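Local coordinates for protein 3'3'-cGAMP-specific phosphodiesterase 3 (Vibrio cholerae O1 biovar El Tor str. N16961, PDB 5Z7C) that belongs to the HD-domain superfamily and is mainly helical, with two regions of HD-domain sequence along one chain, at residues 66-69 against 70-74; 261-265 against 266-270. The protein carries 2 engineered substitutions. All coordinates share one frame; numbering follows the deposited sequence.

Interaction 1 (66-69 against 70-74); sequences HDLF and FTLLL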
ATOM      1  N   HIS A  66       9.629  -9.627  16.744  1.00 50.61           N
ATOM      2  CA  HIS A  66       8.557  -8.712  16.508  1.00 52.74           C
ATOM      3  C   HIS A  66       8.981  -7.658  15.536  1.00 54.21           C
ATOM      4  O   HIS A  66       8.306  -7.374  14.590  1.00 53.68           O
ATOM      5  CB  HIS A  66       8.197  -8.054  17.821  1.00 51.32           C
ATOM      6  CG  HIS A  66       7.274  -6.893  17.693  1.00 48.92           C
ATOM      7  ND1 HIS A  66       7.713  -5.619  17.456  1.00 52.31           N
ATOM      8  CD2 HIS A  66       5.938  -6.809  17.792  1.00 48.94           C
ATOM      9  CE1 HIS A  66       6.689  -4.799  17.411  1.00 51.67           C
ATOM     10  NE2 HIS A  66       5.599  -5.500  17.605  1.00 55.05           N
ATOM     11  N   ASP A  67      10.110  -7.045  15.806  1.00 51.34           N
ATOM     12  CA  ASP A  67      10.622  -5.982  14.989  1.00 50.06           C
ATOM     13  C   ASP A  67      10.943  -6.460  13.611  1.00 47.83           C
ATOM     14  O   ASP A  67      10.843  -5.736  12.672  1.00 51.47           O
ATOM     15  CB  ASP A  67      11.837  -5.363  15.634  1.00 53.81           C
ATOM     16  CG  ASP A  67      11.480  -4.408  16.685  1.00 57.66           C
ATOM     17  OD1 ASP A  67      10.450  -4.589  17.300  1.00 56.79           O
ATOM     18  OD2 ASP A  67      12.206  -3.455  16.909  1.00 61.80           O
ATOM     19  N   LEU A  68      11.400  -7.678  13.507  1.00 46.23           N
ATOM     20  CA  LEU A  68      11.653  -8.278  12.231  1.00 48.00           C
ATOM     21  C   LEU A  68      10.404  -8.464  11.430  1.00 44.81           C
ATOM     22  O   LEU A  68      10.404  -8.321  10.244  1.00 45.53           O
ATOM     23  CB  LEU A  68      12.360  -9.596  12.417  1.00 43.16           C
ATOM     24  CG  LEU A  68      12.660 -10.332  11.133  1.00 49.06           C
ATOM     25  CD1 LEU A  68      13.680  -9.581  10.377  1.00 47.51           C
ATOM     26  CD2 LEU A  68      13.134 -11.674  11.428  1.00 45.69           C
ATOM     27  N   PHE A  69       9.327  -8.805  12.091  1.00 42.27           N
ATOM     28  CA  PHE A  69       8.097  -9.118  11.416  1.00 42.90           C
ATOM     29  C   PHE A  69       7.617  -7.925  10.665  1.00 41.90           C
ATOM     30  O   PHE A  69       7.172  -8.011   9.559  1.00 44.45           O
ATOM     31  CB  PHE A  69       7.091  -9.466  12.492  1.00 44.90           C
ATOM     32  CG  PHE A  69       5.741  -9.797  11.994  1.00 42.46           C
ATOM     33  CD1 PHE A  69       5.491 -10.983  11.435  1.00 44.11           C
ATOM     34  CD2 PHE A  69       4.724  -8.928  12.141  1.00 42.64           C
ATOM     35  CE1 PHE A  69       4.279 -11.272  10.999  1.00 40.65           C
ATOM     36  CE2 PHE A  69       3.525  -9.224  11.702  1.00 43.86           C
ATOM     37  CZ  PHE A  69       3.297 -10.404  11.129  1.00 41.22           C
ATOM     38  N   PHE A  70       7.638  -6.803  11.331  1.00 44.75           N
ATOM     39  CA  PHE A  70       7.284  -5.557  10.732  1.00 49.14           C
ATOM     40  C   PHE A  70       8.252  -5.023   9.697  1.00 48.65           C
ATOM     41  O   PHE A  70       7.839  -4.494   8.700  1.00 49.34           O
ATOM     42  CB  PHE A  70       6.831  -4.576  11.792  1.00 39.51           C
ATOM     43  CG  PHE A  70       5.557  -4.993  12.444  1.00 43.09           C
ATOM     44  CD1 PHE A  70       4.404  -5.031  11.743  1.00 40.17           C
ATOM     45  CD2 PHE A  70       5.528  -5.396  13.737  1.00 44.27           C
ATOM     46  CE1 PHE A  70       3.268  -5.431  12.321  1.00 43.41           C
ATOM     47  CE2 PHE A  70       4.378  -5.794  14.302  1.00 46.23           C
ATOM     48  CZ  PHE A  70       3.258  -5.814  13.593  1.00 47.68           C
ATOM     49  N   THR A  71       9.539  -5.215   9.907  1.00 45.69           N
ATOM     50  CA  THR A  71      10.506  -4.727   8.967  1.00 43.49           C
ATOM     51  C   THR A  71      10.197  -5.413   7.675  1.00 44.60           C
ATOM     52  O   THR A  71      10.207  -4.799   6.644  1.00 42.86           O
ATOM     53  CB  THR A  71      11.919  -5.085   9.413  1.00 41.32           C
ATOM     54  OG1 THR A  71      12.286  -4.269  10.502  1.00 41.56           O
ATOM     55  CG2 THR A  71      12.901  -4.830   8.363  1.00 41.14           C
ATOM     56  N   LEU A  72       9.922  -6.695   7.730  1.00 47.55           N
ATOM     57  CA  LEU A  72       9.667  -7.439   6.527  1.00 44.94           C
ATOM     58  C   LEU A  72       8.449  -6.969   5.802  1.00 48.39           C
ATOM     59  O   LEU A  72       8.435  -6.906   4.610  1.00 52.25           O
ATOM     60  CB  LEU A  72       9.489  -8.905   6.845  1.00 45.89           C
ATOM     61  CG  LEU A  72      10.727  -9.654   7.281  1.00 48.16           C
ATOM     62  CD1 LEU A  72      10.338 -10.877   7.988  1.00 49.71           C
ATOM     63  CD2 LEU A  72      11.557 -10.006   6.102  1.00 48.25           C
ATOM     64  N   LEU A  73       7.391  -6.721   6.533  1.00 47.01           N
ATOM     65  CA  LEU A  73       6.145  -6.243   5.984  1.00 47.69           C
ATOM     66  C   LEU A  73       6.222  -4.863   5.394  1.00 45.49           C
ATOM     67  O   LEU A  73       5.619  -4.573   4.412  1.00 45.09           O
ATOM     68  CB  LEU A  73       5.077  -6.296   7.061  1.00 48.68           C
ATOM     69  CG  LEU A  73       4.626  -7.622   7.638  1.00 48.98           C
ATOM     70  CD1 LEU A  73       3.706  -7.431   8.748  1.00 53.88           C
ATOM     71  CD2 LEU A  73       3.988  -8.445   6.618  1.00 43.48           C
ATOM     72  N   LEU A  74       6.990  -4.014   6.016  1.00 47.56           N
ATOM     73  CA  LEU A  74       7.055  -2.623   5.678  1.00 48.74           C
ATOM     74  C   LEU A  74       8.257  -2.223   4.866  1.00 52.63           C
ATOM     75  O   LEU A  74       8.572  -1.067   4.807  1.00 52.29           O
ATOM     76  CB  LEU A  74       7.085  -1.811   6.940  1.00 47.20           C
ATOM     77  CG  LEU A  74       5.804  -1.706   7.725  1.00 52.20           C
ATOM     78  CD1 LEU A  74       6.094  -0.921   8.933  1.00 52.13           C
ATOM     79  CD2 LEU A  74       4.798  -1.018   6.907  1.00 54.24           C
TER

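Interaction 2 (261-265 against 266-270); sequences NLPPA and QAHLP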
ATOM      1  N   ASN A 261       0.482 -16.398  12.501  1.00 43.30           N
ATOM      2  CA  ASN A 261       0.894 -17.270  13.560  1.00 43.38           C
ATOM      3  C   ASN A 261       2.356 -17.208  13.884  1.00 42.88           C
ATOM      4  O   ASN A 261       2.783 -17.794  14.834  1.00 57.34           O
ATOM      5  CB  ASN A 261       0.485 -18.692  13.237  1.00 44.78           C
ATOM      6  CG  ASN A 261      -1.008 -18.887  13.240  1.00 52.42           C
ATOM      7  OD1 ASN A 261      -1.709 -18.326  14.047  1.00 55.34           O
ATOM      8  ND2 ASN A 261      -1.496 -19.692  12.336  1.00 54.47           N
ATOM      9  N   LEU A 262       3.140 -16.594  13.037  1.00 49.43           N
ATOM     10  CA  LEU A 262       4.561 -16.496  13.282  1.00 47.89           C
ATOM     11  C   LEU A 262       5.111 -15.614  14.377  1.00 50.89           C
ATOM     12  O   LEU A 262       6.048 -16.018  15.037  1.00 55.11           O
ATOM     13  CB  LEU A 262       5.293 -16.227  11.994  1.00 49.47           C
ATOM     14  CG  LEU A 262       5.082 -17.305  10.958  1.00 50.83           C
ATOM     15  CD1 LEU A 262       5.861 -16.970   9.748  1.00 47.89           C
ATOM     16  CD2 LEU A 262       5.492 -18.606  11.494  1.00 47.95           C
ATOM     17  N   PRO A 263       4.605 -14.417  14.513  1.00 43.33           N
ATOM     18  CA  PRO A 263       5.199 -13.447  15.406  1.00 43.11           C
ATOM     19  C   PRO A 263       4.862 -13.638  16.854  1.00 45.37           C
ATOM     20  O   PRO A 263       3.955 -14.365  17.182  1.00 47.81           O
ATOM     21  CB  PRO A 263       4.625 -12.149  14.905  1.00 43.83           C
ATOM     22  CG  PRO A 263       3.385 -12.510  14.303  1.00 46.28           C
ATOM     23  CD  PRO A 263       3.467 -13.865  13.789  1.00 42.87           C
ATOM     24  N   PRO A 264       5.470 -12.870  17.718  1.00 41.07           N
ATOM     25  CA  PRO A 264       5.077 -12.821  19.105  1.00 42.16           C
ATOM     26  C   PRO A 264       3.749 -12.140  19.240  1.00 41.60           C
ATOM     27  O   PRO A 264       3.333 -11.501  18.328  1.00 41.01           O
ATOM     28  CB  PRO A 264       6.136 -11.943  19.704  1.00 42.48           C
ATOM     29  CG  PRO A 264       7.266 -12.176  18.930  1.00 42.26           C
ATOM     30  CD  PRO A 264       6.899 -12.674  17.600  1.00 41.26           C
ATOM     31  N   ALA A 265       3.107 -12.281  20.382  1.00 42.71           N
ATOM     32  CA  ALA A 265       1.760 -11.806  20.595  1.00 42.52           C
ATOM     33  C   ALA A 265       1.699 -10.309  20.475  1.00 41.53           C
ATOM     34  O   ALA A 265       0.703  -9.735  20.123  1.00 40.83           O
ATOM     35  CB  ALA A 265       1.297 -12.231  21.930  1.00 44.21           C
ATOM     36  N   GLN A 266       2.832  -9.693  20.678  1.00 54.05           N
ATOM     37  CA  GLN A 266       2.958  -8.269  20.698  1.00 53.19           C
ATOM     38  C   GLN A 266       2.508  -7.728  19.361  1.00 51.58           C
ATOM     39  O   GLN A 266       2.036  -6.643  19.265  1.00 54.07           O
ATOM     40  CB  GLN A 266       4.414  -7.967  20.929  1.00 60.51           C
ATOM     41  CG  GLN A 266       4.782  -6.563  21.205  1.00 70.21           C
ATOM     42  CD  GLN A 266       6.278  -6.392  21.252  1.00 77.45           C
ATOM     43  OE1 GLN A 266       7.030  -7.363  21.247  1.00 72.47           O
ATOM     44  NE2 GLN A 266       6.726  -5.152  21.300  1.00 83.00           N
ATOM     45  N   ALA A 267       2.622  -8.531  18.330  1.00 45.92           N
ATOM     46  CA  ALA A 267       2.303  -8.117  16.997  1.00 44.16           C
ATOM     47  C   ALA A 267       0.838  -7.975  16.806  1.00 50.24           C
ATOM     48  O   ALA A 267       0.398  -7.451  15.823  1.00 45.98           O
ATOM     49  CB  ALA A 267       2.833  -9.098  16.050  1.00 44.18           C
ATOM     50  N   HIS A 268       0.078  -8.503  17.736  1.00 39.85           N
ATOM     51  CA  HIS A 268      -1.335  -8.665  17.556  1.00 53.45           C
ATOM     52  C   HIS A 268      -2.150  -7.690  18.343  1.00 47.97           C
ATOM     53  O   HIS A 268      -3.306  -7.882  18.530  1.00 55.15           O
ATOM     54  CB  HIS A 268      -1.726 -10.071  17.896  1.00 40.85           C
ATOM     55  CG  HIS A 268      -1.030 -11.098  17.077  1.00 44.84           C
ATOM     56  ND1 HIS A 268      -1.146 -11.162  15.717  1.00 43.36           N
ATOM     57  CD2 HIS A 268      -0.224 -12.114  17.426  1.00 41.32           C
ATOM     58  CE1 HIS A 268      -0.433 -12.165  15.261  1.00 41.09           C
ATOM     59  NE2 HIS A 268       0.144 -12.754  16.282  1.00 41.37           N
ATOM     60  N   LEU A 269      -1.546  -6.595  18.726  1.00 53.11           N
ATOM     61  CA  LEU A 269      -2.162  -5.651  19.594  1.00 50.33           C
ATOM     62  C   LEU A 269      -3.428  -5.231  18.987  1.00 51.70           C
ATOM     63  O   LEU A 269      -3.495  -5.100  17.803  1.00 50.58           O
ATOM     64  CB  LEU A 269      -1.350  -4.400  19.572  1.00 55.55           C
ATOM     65  CG  LEU A 269       0.055  -4.372  20.094  1.00 62.08           C
ATOM     66  CD1 LEU A 269       0.574  -3.035  19.777  1.00 62.05           C
ATOM     67  CD2 LEU A 269       0.067  -4.611  21.557  1.00 61.58           C
ATOM     68  N   PRO A 270      -4.444  -4.985  19.780  1.00 38.98           N
ATOM     69  CA  PRO A 270      -5.672  -4.439  19.248  1.00 38.64           C
ATOM     70  C   PRO A 270      -5.459  -3.002  18.932  1.00 38.92           C
ATOM     71  O   PRO A 270      -4.725  -2.350  19.629  1.00 42.76           O
ATOM     72  CB  PRO A 270      -6.632  -4.570  20.417  1.00 40.14           C
ATOM     73  CG  PRO A 270      -6.024  -5.489  21.315  1.00 41.20           C
ATOM     74  CD  PRO A 270      -4.594  -5.281  21.201  1.00 40.57           C
TER
HETATM   75  O   HOH W   1       1.657 -15.309  17.107  1.00 57.36           O

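Interaction 1 (66-69 against 70-74)
Thr71 takes hold of the carbonyl of Asp67 twice, one turn back along the helix. Its backbone N reaches Asp67 O at 3.1 Å and its hydroxyl OG1 donates to the same oxygen at 3.0 Å, the two donors coming from opposite faces of the carbonyl plane. This double grip depends on chi1 of -74°, which sets OG1 beside the backbone N and fixes the hydroxyl's rotation. A nearly straight bond, 2.9 Å from His66 ND1 to Asp67 OD1 and lying in the imidazole plane, holds the His66 ring against its neighbour's carboxylate. Backbone bonds from Leu72 N to Leu68 O and from Leu73 N to Phe69 O continue the ladder of helix 62-73, a helix of this mainly helical fold, its side chains here largely buried, flanked by helices 43-56 and 194-211. Three aromatic rings cluster on its side. Phe70 turns an edge to the His66 face, and its own face receives the edge of Phe69 with the planes at 86°; Phe69 CD2 sits over the ring centre, 3.7 Å from Phe70 CZ. Phe163 meets the Phe70 ring as well. Leu73 CD1 comes obliquely to Phe69 CE2 at 3.5 Å, while Leu72 CD1 packs on Leu68 CG at 3.9 Å.

Interaction 2 (261-265 against 266-270)
Pro263 and the imidazole of His268 cross at about a right angle, with Pro263 CG 3.8 Å from His268 NE2 and approaching the ring obliquely. A water lies in the ring plane at the edge, 3.1 Å from His268 NE2; its other link, to Pro263 O, is modelled implausibly short and is doubtful in detail. At ND1 the ring is hydrogen-bonded to Ser23 OG, so both of its nitrogens have polar partners. With CG beside the backbone N (chi1 -59°), the ring folds back over the turn. The backbone beneath is a short 3-10 turn entered through two prolines. Ala267 N donates to Pro264 O at 3.1 Å and His268 N to Ala265 O at 2.8 Å, each N-H standing above the plane of its carbonyl by more than 40°. Pro263 CB meets Ala267 CB at 3.7 Å, Ala267 being buried; Ala265 and Gln266 are largely exposed, though Gln266 rests on His66. The carbonyls of Pro264 and Ala265 are met by later N-H groups, as in any 3-10 turn, and the prolines have no N-H of their own to be satisfied; the ND1 bond to Ser23 ties the turn to the first residues of helix 22-35.

Overall arrangement
From the N terminus, interaction 1 comes first, within helix 62-73, and interaction 2 follows almost two hundred residues later in the connection between helix 255-260 and the short strand 270-271. Both are contacts within a continuous stretch, so neither closes a long loop, and they stand in series without nesting or crossing. In space they touch, their centres about 11 Å apart: Phe69 CE1 meets Pro263 CG at 3.6 Å, and His66 CD2 lies 3.5 Å from Gln266 CD. The surface turn of 261-270 thus packs on helix 62-73. From the same turn Leu262 reaches helix 43-56, and at its far end strand 270-271 pairs antiparallel with strand 20-21 near the chain's beginning.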